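Local coordinates for ribose 5-phosphate isomerase (Trypanosoma cruzi, PDB 3M1P), which probably interconverts ribose 5-phosphate and ribulose 5-phosphate, as a type B ribose-5-phosphate isomerase, at residues A[1-6]-A[61-66]; A[5-10]-A[19-24]; A[66-71]-A[108-113]; A[95-100]-A[128-133]. The protein carries 1 engineered substitution. All coordinates share one frame; numbering follows the deposited sequence. Where two conformers were deposited one is given.

Contact 1: residues A[1-6]-A[61-66]; sequences MTRRVA and EVEFGV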
loop_
_atom_site.group_PDB
_atom_site.type_symbol
_atom_site.label_atom_id
_atom_site.label_comp_id
_atom_site.label_asym_id
_atom_site.label_seq_id
_atom_site.Cartn_x
_atom_site.Cartn_y
_atom_site.Cartn_z
ATOM N N MET A 1 32.265 11.248 -10.379
ATOM C CA MET A 1 31.517 12.153 -9.457
ATOM C C MET A 1 29.995 12.027 -9.610
ATOM O O MET A 1 29.279 12.068 -8.606
ATOM C CB MET A 1 31.970 13.616 -9.588
ATOM C CG MET A 1 32.257 14.294 -8.235
ATOM S SD MET A 1 31.964 16.090 -8.185
ATOM C CE MET A 1 30.248 16.183 -7.641
ATOM N N THR A 2 29.488 11.888 -10.840
ATOM C CA THR A 2 28.058 11.550 -10.998
ATOM C C THR A 2 27.800 10.057 -10.719
ATOM O O THR A 2 28.739 9.277 -10.576
ATOM C CB THR A 2 27.404 12.015 -12.346
ATOM O OG1 THR A 2 27.849 11.201 -13.439
ATOM C CG2 THR A 2 27.674 13.492 -12.620
ATOM N N ARG A 3 26.529 9.672 -10.613
ATOM C CA ARG A 3 26.191 8.299 -10.233
ATOM C C ARG A 3 25.238 7.630 -11.212
ATOM O O ARG A 3 24.094 8.069 -11.404
ATOM C CB ARG A 3 25.730 8.196 -8.762
ATOM C CG ARG A 3 25.180 9.467 -8.132
ATOM C CD ARG A 3 25.630 9.678 -6.670
ATOM N NE ARG A 3 25.398 8.526 -5.793
ATOM C CZ ARG A 3 24.787 8.564 -4.609
ATOM N NH1 ARG A 3 24.333 9.708 -4.112
ATOM N NH2 ARG A 3 24.643 7.449 -3.905
ATOM N N ARG A 4 25.748 6.581 -11.857
ATOM C CA ARG A 4 25.030 5.884 -12.907
ATOM C C ARG A 4 23.948 5.010 -12.291
ATOM O O ARG A 4 24.155 4.410 -11.241
ATOM C CB ARG A 4 25.989 5.051 -13.767
ATOM C CG ARG A 4 27.181 5.851 -14.337
ATOM C CD ARG A 4 28.032 4.983 -15.252
ATOM N NE ARG A 4 27.431 4.859 -16.571
ATOM C CZ ARG A 4 27.370 3.726 -17.263
ATOM N NH1 ARG A 4 27.879 2.605 -16.766
ATOM N NH2 ARG A 4 26.812 3.719 -18.455
ATOM N N VAL A 5 22.793 4.970 -12.948
ATOM C CA VAL A 5 21.631 4.244 -12.467
ATOM C C VAL A 5 21.069 3.436 -13.628
ATOM O O VAL A 5 20.426 3.984 -14.522
ATOM C CB VAL A 5 20.543 5.221 -11.913
ATOM C CG1 VAL A 5 19.235 4.475 -11.551
ATOM C CG2 VAL A 5 21.063 5.996 -10.725
ATOM N N ALA A 6 21.301 2.128 -13.626
ATOM C CA ALA A 6 20.824 1.306 -14.741
ATOM C C ALA A 6 19.336 1.012 -14.599
ATOM O O ALA A 6 18.867 0.694 -13.517
ATOM C CB ALA A 6 21.638 0.009 -14.867
ATOM N N GLU A 61 29.588 -1.327 -12.722
ATOM C CA GLU A 61 29.467 -0.470 -13.908
ATOM C C GLU A 61 28.513 0.684 -13.669
ATOM O O GLU A 61 28.658 1.751 -14.268
ATOM C CB GLU A 61 28.971 -1.269 -15.101
ATOM C CG GLU A 61 30.011 -2.213 -15.672
ATOM C CD GLU A 61 29.442 -3.089 -16.750
ATOM O OE1 GLU A 61 28.571 -2.613 -17.514
ATOM O OE2 GLU A 61 29.875 -4.257 -16.829
ATOM N N VAL A 62 27.533 0.450 -12.796
ATOM C CA VAL A 62 26.616 1.486 -12.324
ATOM C C VAL A 62 26.558 1.371 -10.810
ATOM O O VAL A 62 26.977 0.347 -10.247
ATOM C CB VAL A 62 25.206 1.328 -12.947
ATOM C CG1 VAL A 62 25.280 1.437 -14.473
ATOM C CG2 VAL A 62 24.563 -0.001 -12.538
ATOM N N GLU A 63 26.078 2.411 -10.140
ATOM C CA GLU A 63 25.937 2.356 -8.691
ATOM C C GLU A 63 24.569 1.778 -8.291
ATOM O O GLU A 63 24.463 1.060 -7.299
ATOM C CB GLU A 63 26.128 3.741 -8.058
ATOM C CG GLU A 63 26.019 3.736 -6.536
ATOM C CD GLU A 63 26.164 5.109 -5.911
ATOM O OE1 GLU A 63 26.264 6.100 -6.667
ATOM O OE2 GLU A 63 26.170 5.204 -4.661
ATOM N N PHE A 64 23.533 2.099 -9.065
ATOM C CA PHE A 64 22.174 1.716 -8.708
ATOM C C PHE A 64 21.449 1.036 -9.859
ATOM O O PHE A 64 21.768 1.249 -11.032
ATOM C CB PHE A 64 21.365 2.939 -8.265
ATOM C CG PHE A 64 21.818 3.552 -6.968
ATOM C CD1 PHE A 64 21.662 2.876 -5.761
ATOM C CD2 PHE A 64 22.358 4.841 -6.947
ATOM C CE1 PHE A 64 22.059 3.454 -4.556
ATOM C CE2 PHE A 64 22.752 5.428 -5.760
ATOM C CZ PHE A 64 22.593 4.734 -4.549
ATOM N N GLY A 65 20.459 0.218 -9.514
ATOM C CA GLY A 65 19.571 -0.342 -10.510
ATOM C C GLY A 65 18.138 0.057 -10.238
ATOM O O GLY A 65 17.751 0.238 -9.093
ATOM N N VAL A 66 17.364 0.215 -11.303
ATOM C CA VAL A 66 15.919 0.336 -11.219
ATOM C C VAL A 66 15.309 -0.790 -12.048
ATOM O O VAL A 66 15.633 -0.965 -13.236
ATOM C CB VAL A 66 15.412 1.715 -11.719
ATOM C CG1 VAL A 66 13.875 1.754 -11.761
ATOM C CG2 VAL A 66 15.954 2.841 -10.828
#

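Contact 2: residues A[5-10]-A[19-24]; sequences VAIGTD and NLILYV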
loop_
_atom_site.group_PDB
_atom_site.type_symbol
_atom_site.label_atom_id
_atom_site.label_comp_id
_atom_site.label_asym_id
_atom_site.label_seq_id
_atom_site.Cartn_x
_atom_site.Cartn_y
_atom_site.Cartn_z
ATOM N N VAL A 5 22.793 4.970 -12.948
ATOM C CA VAL A 5 21.631 4.244 -12.467
ATOM C C VAL A 5 21.069 3.436 -13.628
ATOM O O VAL A 5 20.426 3.984 -14.522
ATOM C CB VAL A 5 20.543 5.221 -11.913
ATOM C CG1 VAL A 5 19.235 4.475 -11.551
ATOM C CG2 VAL A 5 21.063 5.996 -10.725
ATOM N N ALA A 6 21.301 2.128 -13.626
ATOM C CA ALA A 6 20.824 1.306 -14.741
ATOM C C ALA A 6 19.336 1.012 -14.599
ATOM O O ALA A 6 18.867 0.694 -13.517
ATOM C CB ALA A 6 21.638 0.009 -14.867
ATOM N N ILE A 7 18.600 1.120 -15.699
ATOM C CA ILE A 7 17.162 0.896 -15.676
ATOM C C ILE A 7 16.783 -0.297 -16.554
ATOM O O ILE A 7 17.191 -0.374 -17.716
ATOM C CB ILE A 7 16.370 2.171 -16.114
ATOM C CG1 ILE A 7 16.675 3.352 -15.181
ATOM C CG2 ILE A 7 14.855 1.870 -16.181
ATOM C CD1 ILE A 7 16.405 4.742 -15.784
ATOM N N GLY A 8 16.013 -1.229 -15.994
ATOM C CA GLY A 8 15.446 -2.332 -16.776
ATOM C C GLY A 8 13.950 -2.481 -16.550
ATOM O O GLY A 8 13.432 -2.065 -15.515
ATOM N N THR A 9 13.254 -3.050 -17.532
ATOM C CA THR A 9 11.824 -3.365 -17.412
ATOM C C THR A 9 11.521 -4.680 -18.126
ATOM O O THR A 9 12.368 -5.206 -18.861
ATOM C CB THR A 9 10.886 -2.249 -18.020
ATOM O OG1 THR A 9 10.896 -2.316 -19.449
ATOM C CG2 THR A 9 11.289 -0.862 -17.592
ATOM N N ASP A 10 10.326 -5.215 -17.903
ATOM C CA ASP A 10 9.770 -6.201 -18.826
ATOM C C ASP A 10 8.709 -5.516 -19.706
ATOM O O ASP A 10 8.667 -4.282 -19.761
ATOM C CB ASP A 10 9.268 -7.463 -18.104
ATOM C CG ASP A 10 8.077 -7.206 -17.201
ATOM O OD1 ASP A 10 7.729 -6.027 -16.945
ATOM O OD2 ASP A 10 7.475 -8.214 -16.754
ATOM N N ASN A 19 9.190 7.581 -18.241
ATOM C CA ASN A 19 8.896 7.980 -16.846
ATOM C C ASN A 19 10.067 7.674 -15.908
ATOM O O ASN A 19 10.529 8.538 -15.162
ATOM C CB ASN A 19 7.654 7.241 -16.294
ATOM C CG ASN A 19 6.376 7.529 -17.066
ATOM O OD1 ASN A 19 5.436 8.130 -16.530
ATOM N ND2 ASN A 19 6.310 7.063 -18.307
ATOM N N LEU A 20 10.537 6.425 -15.948
ATOM C CA LEU A 20 11.628 5.971 -15.085
ATOM C C LEU A 20 12.903 6.770 -15.318
ATOM O O LEU A 20 13.545 7.201 -14.360
ATOM C CB LEU A 20 11.891 4.480 -15.302
ATOM C CG LEU A 20 10.672 3.581 -15.139
ATOM C CD1 LEU A 20 11.018 2.161 -15.553
ATOM C CD2 LEU A 20 10.112 3.634 -13.697
ATOM N N ILE A 21 13.249 6.971 -16.594
ATOM C CA ILE A 21 14.407 7.797 -16.974
ATOM C C ILE A 21 14.269 9.197 -16.359
ATOM O O ILE A 21 15.177 9.684 -15.679
ATOM C CB ILE A 21 14.586 7.878 -18.527
ATOM C CG1 ILE A 21 14.997 6.516 -19.091
ATOM C CG2 ILE A 21 15.608 8.964 -18.910
ATOM C CD1 ILE A 21 14.826 6.370 -20.610
ATOM N N LEU A 22 13.105 9.808 -16.571
ATOM C CA LEU A 22 12.791 11.106 -15.988
ATOM C C LEU A 22 12.867 11.122 -14.451
ATOM O O LEU A 22 13.460 12.034 -13.877
ATOM C CB LEU A 22 11.423 11.602 -16.487
ATOM C CG LEU A 22 10.950 12.961 -15.960
ATOM C CD1 LEU A 22 11.915 14.082 -16.364
ATOM C CD2 LEU A 22 9.509 13.295 -16.398
ATOM N N TYR A 23 12.287 10.121 -13.785
ATOM C CA TYR A 23 12.289 10.099 -12.297
ATOM C C TYR A 23 13.707 10.038 -11.704
ATOM O O TYR A 23 13.979 10.619 -10.643
ATOM C CB TYR A 23 11.410 8.964 -11.725
ATOM C CG TYR A 23 9.970 8.969 -12.222
ATOM C CD1 TYR A 23 9.339 10.170 -12.596
ATOM C CD2 TYR A 23 9.239 7.784 -12.321
ATOM C CE1 TYR A 23 8.032 10.185 -13.052
ATOM C CE2 TYR A 23 7.924 7.789 -12.773
ATOM C CZ TYR A 23 7.326 8.997 -13.141
ATOM O OH TYR A 23 6.027 9.033 -13.590
ATOM N N VAL A 24 14.597 9.330 -12.394
ATOM C CA VAL A 24 16.002 9.248 -11.989
ATOM C C VAL A 24 16.658 10.632 -12.069
ATOM O O VAL A 24 17.317 11.073 -11.123
ATOM C CB VAL A 24 16.770 8.202 -12.843
ATOM C CG1 VAL A 24 18.270 8.274 -12.571
ATOM C CG2 VAL A 24 16.225 6.792 -12.564
#

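Contact 3: residues A[66-71]-A[108-113]; sequences VLAAGS and VCVGER. Engineered in segment 66-71: Ala-69 (natural residue Cys).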
loop_
_atom_site.group_PDB
_atom_site.type_symbol
_atom_site.label_atom_id
_atom_site.label_comp_id
_atom_site.label_asym_id
_atom_site.label_seq_id
_atom_site.Cartn_x
_atom_site.Cartn_y
_atom_site.Cartn_z
ATOM N N VAL A 66 17.364 0.215 -11.303
ATOM C CA VAL A 66 15.919 0.336 -11.219
ATOM C C VAL A 66 15.309 -0.790 -12.048
ATOM O O VAL A 66 15.633 -0.965 -13.236
ATOM C CB VAL A 66 15.412 1.715 -11.719
ATOM C CG1 VAL A 66 13.875 1.754 -11.761
ATOM C CG2 VAL A 66 15.954 2.841 -10.828
ATOM N N LEU A 67 14.453 -1.583 -11.417
ATOM C CA LEU A 67 13.752 -2.628 -12.146
ATOM C C LEU A 67 12.268 -2.445 -11.944
ATOM O O LEU A 67 11.791 -2.393 -10.810
ATOM C CB LEU A 67 14.211 -4.024 -11.714
ATOM C CG LEU A 67 15.663 -4.375 -12.065
ATOM C CD1 LEU A 67 16.119 -5.692 -11.379
ATOM C CD2 LEU A 67 15.877 -4.438 -13.592
ATOM N N ALA A 68 11.556 -2.289 -13.056
ATOM C CA ALA A 68 10.114 -2.127 -13.033
ATOM C C ALA A 68 9.512 -3.246 -13.844
ATOM O O ALA A 68 9.981 -3.544 -14.946
ATOM C CB ALA A 68 9.715 -0.764 -13.607
ATOM N N ALA A 69 8.496 -3.895 -13.287
ATOM C CA ALA A 69 7.797 -4.961 -13.981
ATOM C C ALA A 69 6.325 -4.940 -13.582
ATOM O O ALA A 69 5.839 -3.941 -13.053
ATOM C CB ALA A 69 8.447 -6.326 -13.679
ATOM N N GLY A 70 5.596 -6.014 -13.855
ATOM C CA GLY A 70 4.186 -6.089 -13.466
ATOM C C GLY A 70 4.037 -5.841 -11.974
ATOM O O GLY A 70 3.445 -4.834 -11.553
ATOM N N SER A 71 4.628 -6.729 -11.187
ATOM C CA SER A 71 4.544 -6.681 -9.739
ATOM C C SER A 71 5.877 -6.247 -9.091
ATOM O O SER A 71 5.889 -5.677 -7.994
ATOM C CB SER A 71 4.147 -8.064 -9.237
ATOM O OG SER A 71 5.157 -8.986 -9.623
ATOM N N VAL A 108 16.369 -0.888 -6.689
ATOM C CA VAL A 108 14.977 -0.703 -6.314
ATOM C C VAL A 108 14.097 -1.410 -7.336
ATOM O O VAL A 108 14.324 -1.286 -8.544
ATOM C CB VAL A 108 14.581 0.805 -6.118
ATOM C CG1 VAL A 108 14.729 1.653 -7.406
ATOM C CG2 VAL A 108 13.164 0.938 -5.528
ATOM N N CYS A 109 13.124 -2.179 -6.848
ATOM C CA CYS A 109 12.155 -2.849 -7.712
ATOM C C CYS A 109 10.766 -2.306 -7.442
ATOM O O CYS A 109 10.410 -2.061 -6.295
ATOM C CB CYS A 109 12.186 -4.371 -7.513
ATOM S SG CYS A 109 13.855 -5.103 -7.777
ATOM N N VAL A 110 9.991 -2.129 -8.511
ATOM C CA VAL A 110 8.615 -1.647 -8.420
ATOM C C VAL A 110 7.708 -2.407 -9.380
ATOM O O VAL A 110 8.168 -2.987 -10.373
ATOM C CB VAL A 110 8.504 -0.120 -8.720
ATOM C CG1 VAL A 110 9.276 0.704 -7.698
ATOM C CG2 VAL A 110 8.986 0.198 -10.131
ATOM N N GLY A 111 6.417 -2.406 -9.066
ATOM C CA GLY A 111 5.406 -3.001 -9.929
ATOM C C GLY A 111 4.537 -1.948 -10.599
ATOM O O GLY A 111 3.871 -1.160 -9.915
ATOM N N GLU A 112 4.564 -1.941 -11.933
ATOM C CA GLU A 112 3.727 -1.068 -12.783
ATOM C C GLU A 112 2.225 -1.363 -12.653
ATOM O O GLU A 112 1.388 -0.444 -12.775
ATOM C CB GLU A 112 4.168 -1.217 -14.252
ATOM C CG GLU A 112 3.551 -0.207 -15.245
ATOM C CD GLU A 112 2.232 -0.687 -15.845
ATOM O OE1 GLU A 112 1.953 -1.905 -15.783
ATOM O OE2 GLU A 112 1.467 0.149 -16.381
ATOM N N ARG A 113 1.892 -2.633 -12.404
ATOM C CA ARG A 113 0.506 -3.072 -12.285
ATOM C C ARG A 113 -0.059 -2.890 -10.877
ATOM O O ARG A 113 -1.279 -2.974 -10.683
ATOM C CB ARG A 113 0.363 -4.541 -12.713
ATOM C CG ARG A 113 0.751 -4.831 -14.170
ATOM C CD ARG A 113 -0.182 -4.127 -15.137
ATOM N NE ARG A 113 0.242 -4.281 -16.524
ATOM C CZ ARG A 113 -0.476 -3.893 -17.570
ATOM N NH1 ARG A 113 -1.664 -3.322 -17.386
ATOM N NH2 ARG A 113 -0.010 -4.081 -18.800
#

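Contact 4: residues A[95-100]-A[128-133]; sequences TAAMSR and LQTPFS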
loop_
_atom_site.group_PDB
_atom_site.type_symbol
_atom_site.label_atom_id
_atom_site.label_comp_id
_atom_site.label_asym_id
_atom_site.label_seq_id
_atom_site.Cartn_x
_atom_site.Cartn_y
_atom_site.Cartn_z
ATOM N N THR A 95 9.282 2.021 2.666
ATOM C CA THR A 95 10.133 0.901 2.217
ATOM C C THR A 95 11.302 1.383 1.342
ATOM O O THR A 95 12.400 0.848 1.440
ATOM C CB THR A 95 9.333 -0.125 1.425
ATOM O OG1 THR A 95 8.563 0.563 0.429
ATOM C CG2 THR A 95 8.405 -0.923 2.356
ATOM N N ALA A 96 11.070 2.390 0.497
ATOM C CA ALA A 96 12.140 2.933 -0.357
ATOM C C ALA A 96 13.267 3.528 0.494
ATOM O O ALA A 96 14.458 3.284 0.247
ATOM C CB ALA A 96 11.585 3.975 -1.342
ATOM N N ALA A 97 12.878 4.309 1.500
ATOM C CA ALA A 97 13.843 4.946 2.389
ATOM C C ALA A 97 14.574 3.915 3.237
ATOM O O ALA A 97 15.806 3.955 3.331
ATOM C CB ALA A 97 13.158 5.999 3.275
ATOM N N MET A 98 13.829 2.985 3.826
ATOM C CA MET A 98 14.405 2.008 4.750
ATOM C C MET A 98 15.289 0.963 4.071
ATOM O O MET A 98 16.227 0.439 4.693
ATOM C CB MET A 98 13.313 1.321 5.573
ATOM C CG MET A 98 12.568 2.258 6.530
ATOM S SD MET A 98 13.617 3.245 7.615
ATOM C CE MET A 98 14.626 1.984 8.402
ATOM N N SER A 99 14.983 0.666 2.809
ATOM C CA SER A 99 15.813 -0.218 1.979
ATOM C C SER A 99 17.229 0.336 1.829
ATOM O O SER A 99 18.216 -0.424 1.809
ATOM C CB SER A 99 15.184 -0.428 0.603
ATOM O OG SER A 99 15.298 0.724 -0.212
ATOM N N ARG A 100 17.312 1.662 1.755
ATOM C CA ARG A 100 18.591 2.375 1.751
ATOM C C ARG A 100 19.193 2.510 3.166
ATOM O O ARG A 100 20.366 2.192 3.373
ATOM C CB ARG A 100 18.434 3.753 1.080
ATOM C CG ARG A 100 17.921 3.704 -0.368
ATOM C CD ARG A 100 18.986 3.213 -1.372
ATOM N NE ARG A 100 20.195 4.028 -1.278
ATOM C CZ ARG A 100 21.387 3.590 -0.861
ATOM N NH1 ARG A 100 21.583 2.305 -0.551
ATOM N NH2 ARG A 100 22.400 4.447 -0.782
ATOM N N LEU A 128 17.063 6.912 -4.365
ATOM C CA LEU A 128 18.327 7.478 -4.846
ATOM C C LEU A 128 18.901 8.512 -3.887
ATOM O O LEU A 128 20.115 8.558 -3.683
ATOM C CB LEU A 128 18.178 8.052 -6.259
ATOM C CG LEU A 128 17.908 7.012 -7.349
ATOM C CD1 LEU A 128 17.578 7.674 -8.672
ATOM C CD2 LEU A 128 19.086 6.033 -7.495
ATOM N N GLN A 129 18.019 9.295 -3.268
ATOM C CA GLN A 129 18.427 10.390 -2.367
ATOM C C GLN A 129 18.744 9.989 -0.923
ATOM O O GLN A 129 19.485 10.700 -0.245
ATOM C CB GLN A 129 17.367 11.492 -2.354
ATOM C CG GLN A 129 17.252 12.290 -3.664
ATOM C CD GLN A 129 16.194 13.385 -3.591
ATOM O OE1 GLN A 129 15.448 13.474 -2.611
ATOM N NE2 GLN A 129 16.111 14.215 -4.639
ATOM N N THR A 130 18.183 8.873 -0.446
ATOM C CA THR A 130 18.351 8.461 0.951
ATOM C C THR A 130 19.682 7.741 1.161
ATOM O O THR A 130 19.948 6.749 0.498
ATOM C CB THR A 130 17.183 7.540 1.432
ATOM O OG1 THR A 130 15.924 8.159 1.136
ATOM C CG2 THR A 130 17.277 7.281 2.918
ATOM N N PRO A 131 20.528 8.252 2.075
ATOM C CA PRO A 131 21.819 7.592 2.322
ATOM C C PRO A 131 21.703 6.340 3.172
ATOM O O PRO A 131 20.748 6.198 3.940
ATOM C CB PRO A 131 22.615 8.656 3.097
ATOM C CG PRO A 131 21.553 9.465 3.829
ATOM C CD PRO A 131 20.359 9.485 2.881
ATOM N N PHE A 132 22.670 5.437 3.029
ATOM C CA PHE A 132 22.818 4.321 3.970
ATOM C C PHE A 132 23.287 4.893 5.306
ATOM O O PHE A 132 24.121 5.788 5.333
ATOM C CB PHE A 132 23.797 3.272 3.434
ATOM C CG PHE A 132 24.168 2.204 4.433
ATOM C CD1 PHE A 132 23.188 1.487 5.116
ATOM C CD2 PHE A 132 25.511 1.888 4.660
ATOM C CE1 PHE A 132 23.535 0.490 6.027
ATOM C CE2 PHE A 132 25.871 0.890 5.563
ATOM C CZ PHE A 132 24.878 0.193 6.256
ATOM N N SER A 133 22.732 4.384 6.402
ATOM C CA SER A 133 22.994 4.928 7.731
ATOM C C SER A 133 24.432 4.667 8.236
ATOM O O SER A 133 24.982 5.470 8.989
ATOM C CB SER A 133 21.956 4.415 8.729
ATOM O OG SER A 133 22.224 3.080 9.095
HETATM O O HOH W 1 21.314 7.038 -1.720
#

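Contact 1: residues A[1-6]-A[61-66]
The Phe-64 ring carries Glu-63 CG over one face, offset toward the rim, and has the Arg-3 guanidinium and Val-5 CG2 at its edge. The guanidinium and ring planes are 46° apart, and Arg-3 NH2 comes within 3.3 Å of Phe-64 CE2. The Arg-4 guanidinium has Val-62 CG1 over one face and the carbonyl oxygen of Glu-61 at its edge. These groups border two neighbouring parallel strands, 3-9 and 64-69, in the Rossmann-like alpha/beta sheet of the family. Arg-3 grips the Glu-63 carboxylate side-on with NE and NH2. The bond from Arg-3 NE to Glu-63 OE1 is 2.7 Å long, practically straight, and uses the syn lone pair. The one from Arg-3 NH2 to Glu-63 OE2 (2.8 Å) arrives from above the carboxylate plane. Glu-63 reaches this position fully extended, with CG anti to its backbone N. Arg-3 instead bends at chi2 and chi3. On the backbone, Arg-4 O accepts from two donors: Phe-64 N in the carbonyl plane and Glu-63 N above it. Ala-6 N then bonds to Phe-64 O, and Val-66 N to Ala-6 O nearly along the C=O axis. Val-5 shares a sheet face with Phe-64. Its CG2 touches Phe-64 CB and its CG1 touches Val-66 CG2. Leu-128 of helix 117-129 packs on Val-5 and Phe-64, and Ile-124 on Val-66. Ala-6 faces Met-56 of helix 46-58, and its CB meets Val-62 CG2 at 3.7 Å. At the exposed end Arg-4 NH1 donates to Glu-61 O at 2.8 Å, from above the carbonyl plane.

Contact 2: residues A[5-10]-A[19-24]
Ile-7 is at the tight part of this contact, where strand 3-9 packs against helix 17-26. Its CD1 meets Val-24 CG2 and Ile-21 CA, both at 3.8 Å. Its CG2 lies 3.9 Å from Leu-20 CD1 and also nears Leu-20 CB. The two branches divide the work because CG1 is anti to the carbonyl carbon and CG2 is anti to the backbone N. Val-24 adds a second grip. Its CG2 meets Ile-7 tip to tip, and its CG1 meets Val-5 CB at 3.9 Å. The short segments run nearly antiparallel, at 158°, with axes 9.6 Å apart. This is the first half of a beta-alpha-beta crossover, in which helix 17-26 leads on to the neighbouring parallel strand 31-35. Toward Thr-9 the contact narrows to one close touch, Thr-9 CG2 on Leu-20 CD1 at 3.7 Å. Thr-9 OG1 sits in the crowded position between backbone N and carbonyl carbon and bonds to Asp-10 O. The outer side of the helix is looser. Leu-22 points away from the strand and is exposed, and Ile-21 is only partly buried. Leu-20 also reaches Ala-68 and Ile-124, so the same residue joins this layer to strand 64-69 and helix 117-129. No hydrogen bond crosses between strand and helix. The helix is therefore held on the strand here by apolar packing, largely of methyl groups, and the polar end of Thr-9 is satisfied within its own segment.

Contact 3: residues A[66-71]-A[108-113]
Five backbone hydrogen bonds join the two segments, starting between the parallel strands 64-69 and 107-111. The contact lies at the C-terminal ends of these neighbouring strands in the sheet of a Rossmann-like fold. Leu-67 N donates to Val-108 O (2.9 Å) and Val-110 N to Leu-67 O (2.9 Å), both nearly along the C=O axis. Ala-69 N then donates to Val-110 O. The ladder ends with Glu-112 N donating to Ala-69 O at 2.6 Å, nearly along the C=O axis. Just past it Arg-113 N reaches Gly-70 O at 2.8 Å, on a lone pair. Gly-111 CA fits closely here, at 3.1 Å from Gly-70 O and 3.3 Å from Ser-71 O. Side chains form the next layer. Val-66 CG2 and Val-108 CG1 lie side by side, with Val-108 CG1 in the crowded position between N and the carbonyl carbon. Ala-68 CB touches Val-110 CG2 at 3.7 Å on the same face. Helix 117-129 covers Val-66, Val-108 and Val-110. On the other face Leu-67 CB meets Cys-109 SG, beneath helix 73-80. Ala-69, an engineered residue replacing a natural cysteine, packs on Met-75 there. Ser-71 OG bonds to Ile-73 N at the start of that helix. Farther out, Arg-113 packs on Glu-118 of a second subunit and Tyr-94 of a third. Its NE pairs with Glu-112 OE1 at 3.0 Å, well out of the guanidinium plane. That pairing is thus electrostatic and undirected. The turns after the strands are instead tied by the directed bond from Arg-113 N to Gly-70 O, next to the last rung of the ladder.

Contact 4: residues A[95-100]-A[128-133]
Leu-128, in the last turn of helix 117-129, enters the contact through its backbone. Its carbonyl oxygen takes a hydrogen bond from water 1 at 2.8 Å. Thr-130 is the first residue to leave helical geometry, and it makes the main contact. Its OG1 is held by Thr-126 O in the preceding turn. Its CG2, anti to the backbone N, points at helix 93-101 and comes 3.7 Å from Ala-97 O. Thr-130 CB and Arg-100 CB meet at 4.0 Å. Thr-130 O takes the second bond donated by water 1, at 2.6 Å. The same water accepts from Arg-100 NH2 at 3.0 Å, at the edge of the guanidinium and in its plane. Three polar groups thus share one water molecule. Arg-100 curls back to it, bent at chi2 and chi3, while its NH1 forms a salt bridge with Asp-104. Pro-131 turns away and is exposed. Phe-132 returns to the helix. Its CA makes a C-H...O contact of 3.3 Å with Arg-100 O, and Phe-132 CD1 brings the ring edge to 3.4 Å from that oxygen. Phe-132 CG is anti to its backbone N, and the ring packs on His-138, Val-139 and Ile-142 of helix 136-150. Ser-133 OG completes the passage by bonding to Ile-101 O and His-138 ND1. The arrangement belongs to the helical layer of a Rossmann-like alpha/beta fold. Here helices 93-101 and 117-129 pack together, and the chain passes from the second of them to the C-terminal helix 136-150.

Contacts 1, 2 and 3 are buried, and contact 4 is only partly so. Contacts 1 and 3 are successive parallel pairings in one sheet, sharing Val-66 on strand 64-69, with centres about 17 Å apart. Contact 2 uses strand 3-9, shared with contact 1, and packs helix 17-26 on the sheet face that bears Val-5 and Ile-7. Contact 4 joins helices and loop, and touches contact 1 where Phe-64 meets Arg-100 and Leu-128. Backbone hydrogen bonds dominate contacts 1 and 3. Contact 2 is purely apolar across the segments, and contact 4 is bridged by water with no clear direct hydrogen bond. Charged groups lie at the strand ends in contacts 1 and 3, whereas contact 4 buries Arg-100.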